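Local coordinates for DMATS type aromatic prenyltransferase (Micromonospora olivasterospora, PDB 6ZRY), which probably transfers a dimethylallyl group from a prenyl diphosphate to the indole ring of tryptophan, as a 6-dimethylallyl tryptophan synthase of the ABBA-barrel type, at residues A[111-114]-A[115-119]; A[163-166]-A[167-170]. All coordinates share one frame; numbering follows the deposited sequence. Where two conformers were deposited one is given.

Overall arrangement
Both contacts are local. Interaction 1 is a short helix ending in a turn; interaction 2 is two successive turns of the regular helix 159-170, in the outer layer of the ABBA barrel, where helices surround a ring of antiparallel strands. Each is partly buried, with apolar residues (Leu113 and Val116 in the first; Val163, Ala166 and Leu167 in the second) covered and charged ones partly or fully exposed. The chemistry differs: the turn spends a salt bridge and a serine hydroxyl on itself, whereas the helix relies on its i to i+4 backbone hydrogen bonds and aliphatic contact. The two meet where Arg169 forms a salt bridge with Asp118 and Leu119 packs against Ala166.

Interaction 1. Residues A[111-114]-A[115-119]; sequences SRLD and SVRDL
Asp114 and Arg117 are the first and last residues of a type I beta turn, their side chains running alongside each other; the turn joins the one-turn helix 111-114 to helix 117-120, a helix-turn-helix connection within the ABBA-barrel fold, packed against helix 159-170. The backbone is tied by several bonds: Ser115 N donates to Ser111 O at 2.9 Å, Val116 N to Leu113 O at 3.2 Å, and Arg117 N closes the turn on Asp114 O at 3.2 Å. The last two donors stand above their carbonyl planes. Ser115 adds a side-chain bond, its OG giving a proton to Arg112 O at 2.7 Å; the same carbonyl also takes Ser115 N, weakly.

In the charged pair, Arg117 bends at chi3 (-68°) and thereby brings its guanidinium back alongside Asp114, where NH1 meets Asp114 OD2 in a salt bridge; NE reaches the same oxygen only weakly. The other oxygen, OD1, is hydrogen-bonded to Thr110. With an alanine here in place of the arginine, Asp114 OD2 is likely to lose its charged mate and the flank of Leu113 its cover, for Leu113 CG lies 3.7 Å from Arg117 NH1. The carboxylate and guanidinium planes are 52° apart, yet Asp114 OD2 sits near the guanidinium plane, 2.6 Å from Arg117 NH1 along a fairly straight N-H (162°).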
loop_
_atom_site.group_PDB
_atom_site.type_symbol
_atom_site.label_atom_id
_atom_site.label_comp_id
_atom_site.label_asym_id
_atom_site.label_seq_id
_atom_site.Cartn_x
_atom_site.Cartn_y
_atom_site.Cartn_z
ATOM N N SER A 111 13.695 14.981 -9.447
ATOM C CA SER A 111 14.937 15.457 -8.798
ATOM C C SER A 111 14.937 15.060 -7.314
ATOM O O SER A 111 15.982 14.656 -6.840
ATOM C CB SER A 111 15.110 16.942 -8.963
ATOM O OG SER A 111 14.232 17.617 -8.094
ATOM N N ARG A 112 13.810 15.165 -6.616
ATOM C CA ARG A 112 13.740 14.813 -5.167
ATOM C C ARG A 112 14.018 13.319 -4.996
ATOM O O ARG A 112 14.911 12.976 -4.212
ATOM C CB ARG A 112 12.392 15.187 -4.543
ATOM C CG ARG A 112 12.157 16.682 -4.425
ATOM C CD ARG A 112 11.517 17.057 -3.095
ATOM N NE ARG A 112 11.305 18.498 -2.950
ATOM C CZ ARG A 112 10.349 19.172 -3.561
ATOM N NH1 ARG A 112 10.231 20.476 -3.366
ATOM N NH2 ARG A 112 9.508 18.551 -4.369
ATOM N N LEU A 113 13.317 12.465 -5.747
ATOM C CA LEU A 113 13.541 10.994 -5.754
ATOM C C LEU A 113 15.000 10.710 -6.154
ATOM O O LEU A 113 15.682 9.931 -5.446
ATOM C CB LEU A 113 12.527 10.323 -6.706
ATOM C CG LEU A 113 12.712 8.821 -6.917
ATOM C CD1 LEU A 113 12.506 8.056 -5.606
ATOM C CD2 LEU A 113 11.775 8.286 -7.997
ATOM N N ASP A 114 15.497 11.351 -7.212
ATOM C CA ASP A 114 16.890 11.147 -7.710
ATOM C C ASP A 114 17.894 11.488 -6.604
ATOM O O ASP A 114 18.923 10.754 -6.484
ATOM C CB ASP A 114 17.147 11.950 -8.987
ATOM C CG ASP A 114 16.359 11.435 -10.179
ATOM O OD1 ASP A 114 16.006 12.250 -11.039
ATOM O OD2 ASP A 114 16.081 10.234 -10.214
ATOM N N SER A 115 17.606 12.516 -5.796
ATOM C CA SER A 115 18.542 13.050 -4.786
ATOM C C SER A 115 18.807 12.008 -3.677
ATOM O O SER A 115 19.835 12.164 -2.984
ATOM C CB SER A 115 18.062 14.375 -4.238
ATOM O OG SER A 115 17.117 14.191 -3.184
ATOM N N VAL A 116 17.968 10.968 -3.524
ATOM C CA VAL A 116 18.140 9.959 -2.424
ATOM C C VAL A 116 18.442 8.551 -2.973
ATOM O O VAL A 116 18.620 7.646 -2.137
ATOM C CB VAL A 116 16.908 9.916 -1.503
ATOM C CG1 VAL A 116 16.743 11.224 -0.727
ATOM C CG2 VAL A 116 15.643 9.574 -2.266
ATOM N N ARG A 117 18.501 8.381 -4.307
ATOM C CA ARG A 117 18.704 7.083 -5.016
ATOM C C ARG A 117 19.922 6.330 -4.455
ATOM O O ARG A 117 19.787 5.133 -4.139
ATOM C CB ARG A 117 18.912 7.355 -6.511
ATOM C CG ARG A 117 18.618 6.168 -7.416
ATOM C CD ARG A 117 18.545 6.587 -8.879
ATOM N NE ARG A 117 17.386 7.431 -9.157
ATOM C CZ ARG A 117 16.128 7.004 -9.226
ATOM N NH1 ARG A 117 15.164 7.866 -9.487
ATOM N NH2 ARG A 117 15.827 5.720 -9.040
ATOM N N ASP A 118 21.060 7.007 -4.324
ATOM C CA ASP A 118 22.350 6.400 -3.908
ATOM C C ASP A 118 22.256 5.842 -2.492
ATOM O O ASP A 118 23.040 4.915 -2.192
ATOM C CB ASP A 118 23.534 7.372 -4.047
ATOM C CG ASP A 118 23.559 8.523 -3.068
ATOM O OD1 ASP A 118 22.696 9.398 -3.182
ATOM O OD2 ASP A 118 24.463 8.538 -2.207
ATOM N N LEU A 119 21.362 6.376 -1.637
ATOM C CA LEU A 119 21.212 5.874 -0.256
ATOM C C LEU A 119 20.567 4.498 -0.284
ATOM O O LEU A 119 20.921 3.688 0.568
ATOM C CB LEU A 119 20.381 6.856 0.587
ATOM C CG LEU A 119 20.966 8.248 0.740
ATOM C CD1 LEU A 119 20.010 9.133 1.515
ATOM C CD2 LEU A 119 22.326 8.205 1.429
HETATM O O HOH W 1 21.709 9.899 -5.353
#

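Interaction 2. Residues A[163-166]-A[167-170]; sequences VSEA and LHRL
Val163 and Leu167 are brought side by side by their first torsions: CG1 of Val163 is anti to the backbone N (chi1 178°) and CG of Leu167 anti to the carbonyl carbon, and the two chains point the same way, one turn apart. Val163 CG1 then lies 3.8 Å from Leu167 CD1, an i to i+4 aliphatic contact on the buried face of the helix. In Glu165 a bend at chi2 (38°) turns the carboxylate toward the next turn of the helix. There OE1 comes to the edge of the His168 ring, 3.7 Å from His168 CD2, with carboxylate and ring almost perpendicular. The same OE1 lies 3.7 Å from Arg169 CG, but the guanidinium is not directed at it, so any attraction between the charges is probably loose; Arg169 NH1 is engaged instead by Asp118, in a salt bridge, and by the carbonyl of Ser115. Glu165 was modelled in two conformers, so its side-chain contacts are less certain.

The backbone carries regular alpha-helical bonds: Leu167 N to Val163 O at 2.9 Å, His168 N to Ser164 O at 2.9 Å and Arg169 N to Glu165 O at 3.0 Å. The bond from Leu170 N to Ala166 O, 3.2 Å long, is less straight.

Helix 159-170 rests on the barrel through Val163, Ala166 and Leu167, which touch Phe198 of strand 193-201. Tyr176 of helix 174-182 packs against Val163, Ser164 and Leu167, while Leu119 and Phe120 of helix 117-120 meet Ala166.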
loop_
_atom_site.group_PDB
_atom_site.type_symbol
_atom_site.label_atom_id
_atom_site.label_comp_id
_atom_site.label_asym_id
_atom_site.label_seq_id
_atom_site.Cartn_x
_atom_site.Cartn_y
_atom_site.Cartn_z
ATOM N N VAL A 163 16.861 5.861 6.468
ATOM C CA VAL A 163 15.687 6.775 6.478
ATOM C C VAL A 163 16.135 8.147 6.994
ATOM O O VAL A 163 15.774 9.168 6.355
ATOM C CB VAL A 163 14.516 6.200 7.303
ATOM C CG1 VAL A 163 13.348 7.168 7.344
ATOM C CG2 VAL A 163 14.070 4.834 6.777
ATOM N N SER A 164 16.904 8.197 8.085
ATOM C CA SER A 164 17.367 9.478 8.657
ATOM C C SER A 164 18.100 10.299 7.586
ATOM O O SER A 164 17.803 11.550 7.425
ATOM C CB SER A 164 18.246 9.273 9.879
ATOM O OG SER A 164 18.793 10.516 10.264
ATOM N N GLU A 165 19.008 9.663 6.856
ATOM C CA GLU A 165 19.867 10.368 5.872
ATOM C C GLU A 165 19.027 10.775 4.655
ATOM O O GLU A 165 19.227 11.889 4.162
ATOM C CB GLU A 165 21.084 9.529 5.491
ATOM C CG GLU A 165 22.171 10.350 4.825
ATOM C CD GLU A 165 22.367 11.757 5.381
ATOM O OE1 GLU A 165 22.154 12.698 4.608
ATOM O OE2 GLU A 165 22.733 11.911 6.603
ATOM N N ALA A 166 18.107 9.916 4.193
ATOM C CA ALA A 166 17.213 10.258 3.062
ATOM C C ALA A 166 16.323 11.453 3.429
ATOM O O ALA A 166 16.189 12.367 2.591
ATOM C CB ALA A 166 16.413 9.063 2.650
ATOM N N LEU A 167 15.719 11.471 4.627
ATOM C CA LEU A 167 14.838 12.592 5.021
ATOM C C LEU A 167 15.668 13.870 5.182
ATOM O O LEU A 167 15.225 14.897 4.692
ATOM C CB LEU A 167 14.088 12.245 6.296
ATOM C CG LEU A 167 13.049 11.152 6.149
ATOM C CD1 LEU A 167 12.390 10.890 7.488
ATOM C CD2 LEU A 167 12.018 11.529 5.109
ATOM N N HIS A 168 16.860 13.799 5.779
ATOM C CA HIS A 168 17.766 14.981 5.904
ATOM C C HIS A 168 18.048 15.574 4.518
ATOM O O HIS A 168 17.912 16.803 4.338
ATOM C CB HIS A 168 19.066 14.603 6.627
ATOM C CG HIS A 168 20.023 15.738 6.695
ATOM N ND1 HIS A 168 19.657 16.967 7.177
ATOM C CD2 HIS A 168 21.290 15.850 6.298
ATOM C CE1 HIS A 168 20.671 17.786 7.072
ATOM N NE2 HIS A 168 21.675 17.131 6.541
ATOM N N ARG A 169 18.386 14.743 3.547
ATOM C CA ARG A 169 18.674 15.221 2.176
ATOM C C ARG A 169 17.468 15.959 1.621
ATOM O O ARG A 169 17.658 16.880 0.859
ATOM C CB ARG A 169 19.017 14.090 1.227
ATOM C CG ARG A 169 20.396 13.515 1.459
ATOM C CD ARG A 169 21.120 13.372 0.157
ATOM N NE ARG A 169 22.293 12.546 0.341
ATOM C CZ ARG A 169 22.597 11.492 -0.387
ATOM N NH1 ARG A 169 21.831 11.121 -1.405
ATOM N NH2 ARG A 169 23.700 10.819 -0.104
ATOM N N LEU A 170 16.263 15.530 1.954
ATOM C CA LEU A 170 15.048 16.112 1.342
ATOM C C LEU A 170 14.639 17.393 2.061
ATOM O O LEU A 170 13.724 18.046 1.570
ATOM C CB LEU A 170 13.950 15.059 1.368
ATOM C CG LEU A 170 14.173 13.899 0.402
ATOM C CD1 LEU A 170 13.122 12.817 0.626
ATOM C CD2 LEU A 170 14.138 14.386 -1.044
#